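Side-chain contacts in reticulocyte binding protein (Streptococcus agalactiae COH1, PDB 3FAW), which probably hydrolyses the alpha-1,6-glucosidic linkages of pullulan and related alpha-glucans as a pullulanase attached to the bacterial cell wall: residues Y271-R276 with A296-K301; H377-H380 with G385-L388. One frame throughout, in Å; residues are numbered along the deposited sequence.

Interaction 1: residues Y271-R276 with A296-K301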
loop_
_atom_site.group_PDB
_atom_site.type_symbol
_atom_site.label_atom_id
_atom_site.label_comp_id
_atom_site.label_asym_id
_atom_site.label_seq_id
_atom_site.Cartn_x
_atom_site.Cartn_y
_atom_site.Cartn_z
ATOM N N TYR A 271 5.341 -1.511 11.722
ATOM C CA TYR A 271 5.974 -2.796 11.434
ATOM C C TYR A 271 5.227 -3.468 10.278
ATOM O O TYR A 271 4.052 -3.812 10.423
ATOM C CB TYR A 271 5.931 -3.671 12.691
ATOM C CG TYR A 271 6.675 -4.986 12.592
ATOM C CD1 TYR A 271 8.047 -5.052 12.825
ATOM C CD2 TYR A 271 6.000 -6.171 12.291
ATOM C CE1 TYR A 271 8.732 -6.266 12.743
ATOM C CE2 TYR A 271 6.671 -7.381 12.202
ATOM C CZ TYR A 271 8.035 -7.426 12.434
ATOM O OH TYR A 271 8.698 -8.628 12.347
ATOM N N GLU A 272 5.906 -3.646 9.139
ATOM C CA GLU A 272 5.270 -4.181 7.923
ATOM C C GLU A 272 5.432 -5.696 7.767
ATOM O O GLU A 272 6.532 -6.180 7.491
ATOM C CB GLU A 272 5.816 -3.479 6.675
ATOM C CG GLU A 272 5.049 -3.824 5.382
ATOM C CD GLU A 272 5.846 -3.566 4.112
ATOM O OE1 GLU A 272 7.084 -3.716 4.132
ATOM O OE2 GLU A 272 5.230 -3.221 3.082
ATOM N N ALA A 273 4.323 -6.425 7.903
ATOM C CA ALA A 273 4.309 -7.889 7.780
ATOM C C ALA A 273 3.250 -8.414 6.798
ATOM O O ALA A 273 2.169 -7.839 6.647
ATOM C CB ALA A 273 4.096 -8.523 9.155
ATOM N N HIS A 274 3.590 -9.516 6.134
ATOM C CA HIS A 274 2.666 -10.298 5.314
ATOM C C HIS A 274 2.142 -11.465 6.176
ATOM O O HIS A 274 2.915 -12.117 6.882
ATOM C CB HIS A 274 3.430 -10.820 4.096
ATOM C CG HIS A 274 2.577 -11.452 3.043
ATOM N ND1 HIS A 274 2.081 -12.734 3.155
ATOM C CD2 HIS A 274 2.182 -11.000 1.830
ATOM C CE1 HIS A 274 1.395 -13.033 2.066
ATOM N NE2 HIS A 274 1.441 -11.998 1.246
ATOM N N VAL A 275 0.833 -11.712 6.123
ATOM C CA VAL A 275 0.174 -12.683 7.017
ATOM C C VAL A 275 0.683 -14.117 6.839
ATOM O O VAL A 275 0.788 -14.873 7.811
ATOM C CB VAL A 275 -1.364 -12.657 6.844
ATOM C CG1 VAL A 275 -2.028 -13.755 7.673
ATOM C CG2 VAL A 275 -1.915 -11.293 7.235
ATOM N N ARG A 276 0.986 -14.484 5.597
ATOM C CA ARG A 276 1.617 -15.768 5.290
ATOM C C ARG A 276 3.039 -15.836 5.860
ATOM O O ARG A 276 3.361 -16.742 6.636
ATOM C CB ARG A 276 1.656 -15.989 3.774
ATOM C CG ARG A 276 2.283 -17.308 3.325
ATOM C CD ARG A 276 1.414 -18.486 3.702
ATOM N NE ARG A 276 1.910 -19.739 3.137
ATOM C CZ ARG A 276 1.264 -20.903 3.179
ATOM N NH1 ARG A 276 0.070 -21.005 3.756
ATOM N NH2 ARG A 276 1.815 -21.974 2.632
ATOM N N ALA A 296 -5.543 -16.376 12.360
ATOM C CA ALA A 296 -5.570 -17.065 13.652
ATOM C C ALA A 296 -4.177 -17.474 14.146
ATOM O O ALA A 296 -3.919 -17.463 15.352
ATOM C CB ALA A 296 -6.482 -18.290 13.573
ATOM N N ALA A 297 -3.289 -17.841 13.220
ATOM C CA ALA A 297 -1.897 -18.162 13.564
ATOM C C ALA A 297 -1.106 -16.893 13.907
ATOM O O ALA A 297 -0.327 -16.876 14.868
ATOM C CB ALA A 297 -1.222 -18.918 12.415
ATOM N N PHE A 298 -1.311 -15.840 13.117
ATOM C CA PHE A 298 -0.651 -14.544 13.343
ATOM C C PHE A 298 -0.804 -14.083 14.796
ATOM O O PHE A 298 0.153 -13.594 15.397
ATOM C CB PHE A 298 -1.225 -13.480 12.393
ATOM C CG PHE A 298 -0.324 -12.282 12.183
ATOM C CD1 PHE A 298 0.294 -12.075 10.954
ATOM C CD2 PHE A 298 -0.113 -11.354 13.201
ATOM C CE1 PHE A 298 1.112 -10.967 10.741
ATOM C CE2 PHE A 298 0.709 -10.244 12.998
ATOM C CZ PHE A 298 1.321 -10.051 11.761
ATOM N N SER A 299 -2.003 -14.244 15.359
ATOM C CA SER A 299 -2.274 -13.834 16.746
ATOM C C SER A 299 -1.399 -14.557 17.778
ATOM O O SER A 299 -1.098 -14.003 18.845
ATOM C CB SER A 299 -3.748 -14.039 17.098
ATOM O OG SER A 299 -4.097 -15.407 17.033
ATOM N N GLU A 300 -0.996 -15.784 17.454
ATOM C CA GLU A 300 -0.138 -16.589 18.326
ATOM C C GLU A 300 1.299 -16.060 18.428
ATOM O O GLU A 300 2.078 -16.552 19.248
ATOM C CB GLU A 300 -0.099 -18.048 17.849
ATOM C CG GLU A 300 -1.465 -18.721 17.741
ATOM C CD GLU A 300 -1.364 -20.208 17.433
ATOM O OE1 GLU A 300 -0.782 -20.960 18.249
ATOM O OE2 GLU A 300 -1.874 -20.630 16.377
ATOM N N LYS A 301 1.647 -15.077 17.595
ATOM C CA LYS A 301 2.986 -14.482 17.586
ATOM C C LYS A 301 3.001 -12.971 17.867
ATOM O O LYS A 301 4.005 -12.302 17.610
ATOM C CB LYS A 301 3.657 -14.777 16.235
ATOM C CG LYS A 301 4.055 -16.238 16.054
ATOM C CD LYS A 301 5.024 -16.665 17.156
ATOM C CE LYS A 301 5.809 -17.899 16.810
ATOM N NZ LYS A 301 6.870 -18.115 17.829
#
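The backbones come closest at V275 and F298, whose CA atoms are 6.6 Å apart, where the chain leaving strand 269-273 passes a short helix. That strand is the first of the eight parallel strands of the catalytic TIM barrel. The short helix, 295-298, precedes helix 302-308 in the connection to the second strand, 312-315. From 296-301, F298 alone makes the contact. Its CG lies anti to the backbone N (chi1 -159°), which carries the ring away from the helix toward the strand end, and one edge of the ring then runs along residues 273 to 275. At the far end of that edge, CZ of F298 lies 4.1 Å from CB of A273. At the near end, CD1 of F298 is 4.0 Å from CA of V275, with CG1 of V275 a little farther from the same carbon, at 4.4 Å. The chain, extended up to H274, turns at V275 into helical torsions, and the backbone CA there is nearer the ring than either branch. I313 and L315 of the neighbouring strand and L375 of helix 367-381 also pack against F298, so the phenyl group is buried among apolar neighbours. H274 points away from F298. Its ring stacks with Y342, a calcium ligand, and its NE2 bonds to the carbonyl oxygen of N343. At the other nitrogen of the imidazole, ND1 of H274 accepts a weak, bent bond from the backbone N of R276, 3.2 Å long with an N-H...N angle of 134°.

Interaction 2: residues H377-H380 with G385-L388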
loop_
_atom_site.group_PDB
_atom_site.type_symbol
_atom_site.label_atom_id
_atom_site.label_comp_id
_atom_site.label_asym_id
_atom_site.label_seq_id
_atom_site.Cartn_x
_atom_site.Cartn_y
_atom_site.Cartn_z
ATOM N N HIS A 377 -8.643 -7.462 17.372
ATOM C CA HIS A 377 -8.955 -7.391 18.805
ATOM C C HIS A 377 -7.769 -7.882 19.647
ATOM O O HIS A 377 -7.466 -7.305 20.686
ATOM C CB HIS A 377 -10.213 -8.218 19.109
ATOM C CG HIS A 377 -10.838 -7.923 20.441
ATOM N ND1 HIS A 377 -11.381 -6.695 20.757
ATOM C CD2 HIS A 377 -11.040 -8.712 21.525
ATOM C CE1 HIS A 377 -11.870 -6.733 21.985
ATOM N NE2 HIS A 377 -11.680 -7.948 22.471
ATOM N N ASP A 378 -7.099 -8.939 19.185
ATOM C CA ASP A 378 -5.889 -9.460 19.847
ATOM C C ASP A 378 -4.701 -8.483 19.742
ATOM O O ASP A 378 -3.890 -8.390 20.655
ATOM C CB ASP A 378 -5.492 -10.829 19.271
ATOM C CG ASP A 378 -6.563 -11.905 19.482
ATOM O OD1 ASP A 378 -7.543 -11.662 20.220
ATOM O OD2 ASP A 378 -6.426 -13.000 18.893
ATOM N N ILE A 379 -4.599 -7.759 18.632
ATOM C CA ILE A 379 -3.593 -6.696 18.491
ATOM C C ILE A 379 -3.878 -5.550 19.471
ATOM O O ILE A 379 -2.977 -5.088 20.176
ATOM C CB ILE A 379 -3.536 -6.149 17.041
ATOM C CG1 ILE A 379 -2.967 -7.212 16.091
ATOM C CG2 ILE A 379 -2.677 -4.889 16.969
ATOM C CD1 ILE A 379 -3.024 -6.837 14.602
ATOM N N HIS A 380 -5.133 -5.110 19.519
ATOM C CA HIS A 380 -5.541 -3.996 20.379
ATOM C C HIS A 380 -5.348 -4.304 21.863
ATOM O O HIS A 380 -4.963 -3.423 22.635
ATOM C CB HIS A 380 -7.001 -3.601 20.113
ATOM C CG HIS A 380 -7.216 -2.927 18.790
ATOM N ND1 HIS A 380 -8.456 -2.829 18.197
ATOM C CD2 HIS A 380 -6.347 -2.326 17.941
ATOM C CE1 HIS A 380 -8.343 -2.197 17.044
ATOM N NE2 HIS A 380 -7.074 -1.877 16.867
ATOM N N GLY A 385 -1.741 -1.098 17.329
ATOM C CA GLY A 385 -2.746 -0.779 16.322
ATOM C C GLY A 385 -2.482 -1.553 15.048
ATOM O O GLY A 385 -1.407 -2.126 14.874
ATOM N N VAL A 386 -3.469 -1.567 14.160
ATOM C CA VAL A 386 -3.364 -2.249 12.878
ATOM C C VAL A 386 -3.503 -1.241 11.735
ATOM O O VAL A 386 -4.310 -0.315 11.809
ATOM C CB VAL A 386 -4.434 -3.360 12.743
ATOM C CG1 VAL A 386 -5.830 -2.761 12.623
ATOM C CG2 VAL A 386 -4.134 -4.262 11.543
ATOM N N ILE A 387 -2.688 -1.419 10.697
ATOM C CA ILE A 387 -2.754 -0.609 9.483
ATOM C C ILE A 387 -2.928 -1.550 8.295
ATOM O O ILE A 387 -2.216 -2.539 8.188
ATOM C CB ILE A 387 -1.462 0.226 9.272
ATOM C CG1 ILE A 387 -1.279 1.239 10.402
ATOM C CG2 ILE A 387 -1.495 0.942 7.916
ATOM C CD1 ILE A 387 0.015 2.020 10.329
ATOM N N LEU A 388 -3.874 -1.245 7.408
ATOM C CA LEU A 388 -4.108 -2.070 6.216
ATOM C C LEU A 388 -3.488 -1.463 4.962
ATOM O O LEU A 388 -3.717 -0.300 4.637
ATOM C CB LEU A 388 -5.607 -2.275 5.974
ATOM C CG LEU A 388 -6.391 -3.076 7.017
ATOM C CD1 LEU A 388 -7.807 -3.334 6.522
ATOM C CD2 LEU A 388 -5.692 -4.387 7.356
#
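I379 and G385 make the closest approach of this contact: CG2 of I379 sits 3.7 Å from the carbonyl O of G385 and 3.9 Å from its C, a methyl laid against a peptide group. The other branch of I379 reaches the next residue of the strand. With CG1 anti to the carbonyl carbon (chi1 -69°) and the chain then extended, CD1 of I379 comes within 4.1 Å of CG2 of V386, and the two side chains cross at about a right angle. This is the tight, buried half, where helix 367-381 lies against the start of the third strand of the TIM barrel, 385-390, at the closing end of a beta-alpha-beta crossover. I313 and L302 also pack on I379, while L315 touches V386. The looser half belongs to H380, which is partly exposed. There the imidazole presents only an edge to the strand, its CD2 lying 4.2 Å from CA of G385, a residue with no side chain to meet it. The polar end of H380 is held from outside the two segments: OD2 of D452 accepts a hydrogen bond from NE2 of H380 and another from the backbone N of V386, tying helix and strand through one carboxylate oxygen.

In the fold
Interactions 1 and 2 have their centres 11 Å apart, and both reach the same eight-stranded barrel. Strand 312-315 runs between the strands they use, and its I313 and L315 each touch residues of both contacts. The two also meet directly, CB of S299 packing 3.4 Å from OD2 of D378. They sit at different levels of the barrel: 385-388 opens its strand, whereas 271-276 runs past the C-terminal end of its own, the end at which TIM-barrel glycosidases carry their active sites. In interaction 1 the H274 side chain is about 9 Å from a bound calcium ion.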